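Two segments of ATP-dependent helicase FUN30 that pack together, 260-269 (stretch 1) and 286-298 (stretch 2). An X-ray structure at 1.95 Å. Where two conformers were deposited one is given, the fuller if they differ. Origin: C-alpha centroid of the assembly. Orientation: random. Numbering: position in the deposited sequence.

Stretch 1 (260-269) STKAGGFGIN
Stretch 2 286-298: HDDRQAADRAHRV

The most unusual feature of this contact is how closely two backbones meet: the CA of G264 lies 3.8 Å from the CA of A291, a separation typical of neighbours along one chain. Glycine makes it possible. An ideal CB on G264 would sit 2.7 Å from A291 N, a clash, and 3.1 Å from Q290 C, so a residue without a side chain suits this place. The methyl of A291 points sideways, and its CB comes no nearer to stretch 1 than 4.3 Å, at T261 O, so it does not stand between the two backbones.

Stretch 1 reaches this point as a 3-10 segment beginning at T261, with phi near -60° and psi near -25° through G264. Its i to i+3 bonds include A263 N to S260 O and G264 N to T261 O, both 2.8 Å. G267 then takes phi/psi of 61/33, where positive phi favours glycine, and I268 and N269 are extended (-91/155 and -118/114). Stretch 2 enters already helical, and H286 to A292 are in the helix, with bonds such as A291 N to D287 O at 3.0 Å; R294 N instead bonds A291 O at 3.0 Å, an i to i+3 step. R297 is extended at -160/173. Both chains run onward from the G264–A291 crossing to a second approach, where the CA atoms of N269 and R294 are 5.3 Å apart.

Near the start of the contact, T261 (chi1 m) sets its CG2 3.6 Å from D288 OD1 and 3.9 Å from D287 O. Its hydroxyl OG1 donates to water 1 at 2.8 Å, and that water donates to D288 OD1 at 2.7 Å. Water 2 donates both to T261 O (2.7 Å) and to D287 O (2.8 Å), linking carbonyls that could not bond each other.

R294 has more of its surface covered by the other stretch than any other residue here. Its side chain (chi1 m, chi2 m, chi3 93°, chi4 -161°) folds back so that NE donates to Q290 O at 2.9 Å and NH2 to the same oxygen at 3.3 Å. Thus held, NH1 makes the one direct hydrogen bond between the stretches, to I268 O at 3.1 Å (144°), with that oxygen near the guanidinium plane. G264 O is as close, 3.1 Å from R294 NE, but lies over the guanidinium face, where the N–H bonds do not point, so no hydrogen bond forms. I268 (chi1 p, chi2 t) brings CG1 to 3.8 Å from R294 CD, hydrocarbon against hydrocarbon.

R297 (p, t, m, chi4 102°) points its CB toward stretch 1, while its NH1 donates to D293 O at 3.0 Å. N269 (chi1 t) has ND2 3.3 Å from R297 NE; both are donors and cannot pair. Water 3 links the two side chains instead, accepting from N269 ND2 (2.9 Å) and R297 NH2 (2.8 Å). Water 4 accepts from N269 ND2 at 3.0 Å and donates to V298 O at 2.6 Å, so the amide's two hydrogens serve two bridges.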

# COMPACT_ATOMS: atom_id res chain seq x y z
N SER A 260 -3.53 9.90 0.78
CA SER A 260 -3.98 9.07 -0.33
C SER A 260 -3.80 9.84 -1.63
O SER A 260 -3.95 11.07 -1.68
CB SER A 260 -5.43 8.64 -0.16
OG SER A 260 -6.28 9.75 0.05
N THR A 261 -3.47 9.11 -2.70
CA THR A 261 -3.29 9.74 -4.00
C THR A 261 -4.55 10.49 -4.43
O THR A 261 -4.46 11.55 -5.06
CB THR A 261 -2.89 8.68 -5.02
OG1 THR A 261 -1.66 8.11 -4.59
CG2 THR A 261 -2.71 9.27 -6.40
N LYS A 262 -5.73 10.00 -4.03
CA LYS A 262 -6.98 10.69 -4.31
C LYS A 262 -7.06 12.06 -3.63
O LYS A 262 -7.80 12.93 -4.10
CB LYS A 262 -8.18 9.81 -3.90
CG LYS A 262 -8.24 9.42 -2.41
CD LYS A 262 -9.24 8.27 -2.11
CE LYS A 262 -9.49 8.02 -0.59
NZ LYS A 262 -8.48 7.22 0.24
N ALA A 263 -6.29 12.30 -2.56
CA ALA A 263 -6.23 13.66 -2.02
C ALA A 263 -5.65 14.63 -3.03
O ALA A 263 -5.90 15.84 -2.92
CB ALA A 263 -5.43 13.71 -0.71
N GLY A 264 -4.90 14.14 -4.03
CA GLY A 264 -4.51 14.99 -5.13
C GLY A 264 -5.68 15.72 -5.76
O GLY A 264 -5.50 16.79 -6.35
N GLY A 265 -6.89 15.17 -5.63
CA GLY A 265 -8.09 15.78 -6.16
C GLY A 265 -8.87 16.69 -5.23
O GLY A 265 -9.91 17.20 -5.63
N PHE A 266 -8.42 16.89 -3.99
CA PHE A 266 -9.17 17.67 -3.01
C PHE A 266 -8.93 19.18 -3.12
O PHE A 266 -9.47 19.93 -2.31
CB PHE A 266 -8.83 17.23 -1.57
CG PHE A 266 -9.16 15.78 -1.26
CD1 PHE A 266 -9.88 15.00 -2.16
CD2 PHE A 266 -8.76 15.21 -0.06
CE1 PHE A 266 -10.18 13.67 -1.87
CE2 PHE A 266 -9.06 13.88 0.24
CZ PHE A 266 -9.77 13.11 -0.67
N GLY A 267 -8.12 19.63 -4.07
CA GLY A 267 -7.79 21.04 -4.18
C GLY A 267 -7.09 21.63 -2.98
O GLY A 267 -7.29 22.81 -2.67
N ILE A 268 -6.26 20.85 -2.28
CA ILE A 268 -5.53 21.35 -1.12
C ILE A 268 -4.18 21.87 -1.59
O ILE A 268 -3.64 21.45 -2.62
CB ILE A 268 -5.36 20.27 -0.02
CG1 ILE A 268 -4.59 19.07 -0.55
CG2 ILE A 268 -6.72 19.84 0.52
CD1 ILE A 268 -4.54 17.90 0.42
N ASN A 269 -3.63 22.80 -0.81
CA ASN A 269 -2.42 23.54 -1.15
C ASN A 269 -1.34 23.22 -0.12
O ASN A 269 -1.47 23.62 1.04
CB ASN A 269 -2.72 25.04 -1.21
CG ASN A 269 -1.56 25.84 -1.75
OD1 ASN A 269 -0.42 25.64 -1.35
ND2 ASN A 269 -1.85 26.75 -2.68
N HIS A 286 -2.51 10.93 -14.67
CA HIS A 286 -3.12 12.18 -14.25
C HIS A 286 -3.28 12.25 -12.74
O HIS A 286 -3.17 13.33 -12.14
CB HIS A 286 -4.48 12.34 -14.95
CG HIS A 286 -5.27 13.51 -14.48
ND1 HIS A 286 -5.01 14.80 -14.89
CD2 HIS A 286 -6.34 13.59 -13.64
CE1 HIS A 286 -5.88 15.62 -14.32
NE2 HIS A 286 -6.69 14.91 -13.56
N ASP A 287 -3.54 11.10 -12.10
CA ASP A 287 -3.69 11.06 -10.65
C ASP A 287 -2.39 11.41 -9.94
O ASP A 287 -2.40 12.16 -8.96
CB ASP A 287 -4.16 9.68 -10.21
CG ASP A 287 -5.54 9.34 -10.75
OD1 ASP A 287 -6.29 10.27 -11.09
OD2 ASP A 287 -5.86 8.13 -10.81
N ASP A 288 -1.26 10.87 -10.41
CA ASP A 288 0.01 11.15 -9.76
C ASP A 288 0.52 12.55 -10.07
O ASP A 288 1.29 13.11 -9.28
CB ASP A 288 1.07 10.12 -10.17
CG ASP A 288 0.77 8.73 -9.62
OD1 ASP A 288 -0.04 8.62 -8.68
OD2 ASP A 288 1.34 7.74 -10.15
N ARG A 289 0.05 13.13 -11.17
CA ARG A 289 0.39 14.49 -11.51
C ARG A 289 -0.42 15.40 -10.59
O ARG A 289 0.09 16.32 -10.04
CB ARG A 289 0.17 14.80 -12.98
CG ARG A 289 1.24 14.22 -13.89
CD ARG A 289 0.96 14.31 -15.39
NE ARG A 289 1.69 13.27 -16.11
CZ ARG A 289 1.68 13.07 -17.42
NH1 ARG A 289 0.98 13.85 -18.21
NH2 ARG A 289 2.37 12.08 -17.93
N GLN A 290 -1.69 15.10 -10.42
CA GLN A 290 -2.55 15.84 -9.50
C GLN A 290 -2.00 15.81 -8.08
O GLN A 290 -2.03 16.83 -7.38
CB GLN A 290 -3.97 15.28 -9.52
CG GLN A 290 -4.83 15.81 -10.67
CD GLN A 290 -5.15 17.28 -10.51
OE1 GLN A 290 -4.31 18.15 -10.74
NE2 GLN A 290 -6.38 17.56 -10.10
N ALA A 291 -1.53 14.65 -7.62
CA ALA A 291 -0.91 14.54 -6.31
C ALA A 291 0.33 15.43 -6.22
O ALA A 291 0.48 16.21 -5.28
CB ALA A 291 -0.56 13.08 -6.03
N ALA A 292 1.22 15.33 -7.21
CA ALA A 292 2.43 16.15 -7.20
C ALA A 292 2.12 17.64 -7.22
O ALA A 292 2.84 18.44 -6.61
CB ALA A 292 3.33 15.77 -8.39
N ASP A 293 1.03 18.04 -7.88
CA ASP A 293 0.65 19.44 -7.93
C ASP A 293 0.05 19.96 -6.62
O ASP A 293 -0.33 21.13 -6.56
CB ASP A 293 -0.34 19.69 -9.07
CG ASP A 293 0.31 19.57 -10.45
OD1 ASP A 293 1.57 19.50 -10.54
OD2 ASP A 293 -0.43 19.57 -11.45
N ARG A 294 -0.08 19.14 -5.57
CA ARG A 294 -0.36 19.71 -4.25
C ARG A 294 0.82 20.55 -3.77
O ARG A 294 0.63 21.54 -3.06
CB ARG A 294 -0.68 18.62 -3.21
CG ARG A 294 -1.89 17.72 -3.52
CD ARG A 294 -3.10 18.52 -3.98
NE ARG A 294 -3.16 18.63 -5.43
CZ ARG A 294 -3.86 19.54 -6.09
NH1 ARG A 294 -4.54 20.46 -5.41
NH2 ARG A 294 -3.86 19.55 -7.42
N ALA A 295 2.03 20.19 -4.19
CA ALA A 295 3.26 20.92 -3.91
C ALA A 295 3.67 21.83 -5.06
O ALA A 295 4.09 22.97 -4.82
CB ALA A 295 4.39 19.93 -3.63
N HIS A 296 3.53 21.36 -6.30
CA HIS A 296 3.96 22.11 -7.48
C HIS A 296 2.76 22.91 -7.98
O HIS A 296 2.00 22.46 -8.83
CB HIS A 296 4.50 21.17 -8.56
CG HIS A 296 4.76 21.85 -9.87
ND1 HIS A 296 5.80 22.75 -10.04
CD2 HIS A 296 4.09 21.81 -11.05
CE1 HIS A 296 5.76 23.21 -11.28
NE2 HIS A 296 4.74 22.66 -11.91
N ARG A 297 2.60 24.11 -7.42
CA ARG A 297 1.46 24.95 -7.74
C ARG A 297 1.81 26.38 -7.35
O ARG A 297 2.84 26.65 -6.73
CB ARG A 297 0.19 24.48 -7.02
CG ARG A 297 0.31 24.54 -5.49
CD ARG A 297 -0.89 23.95 -4.77
NE ARG A 297 -2.14 24.59 -5.15
CZ ARG A 297 -3.03 24.07 -5.99
NH1 ARG A 297 -2.80 22.89 -6.56
NH2 ARG A 297 -4.14 24.73 -6.28
N VAL A 298 0.92 27.30 -7.73
CA VAL A 298 1.13 28.72 -7.46
C VAL A 298 1.33 28.94 -5.97
O VAL A 298 0.57 28.42 -5.14
CB VAL A 298 -0.04 29.54 -8.02
CG1 VAL A 298 0.15 31.02 -7.72
CG2 VAL A 298 -0.19 29.30 -9.52
O HOH W 1 -0.25 6.88 -6.64
O HOH W 2 -4.73 12.55 -7.52
O HOH W 3 -4.37 26.56 -4.19
O HOH W 4 -0.28 29.35 -2.89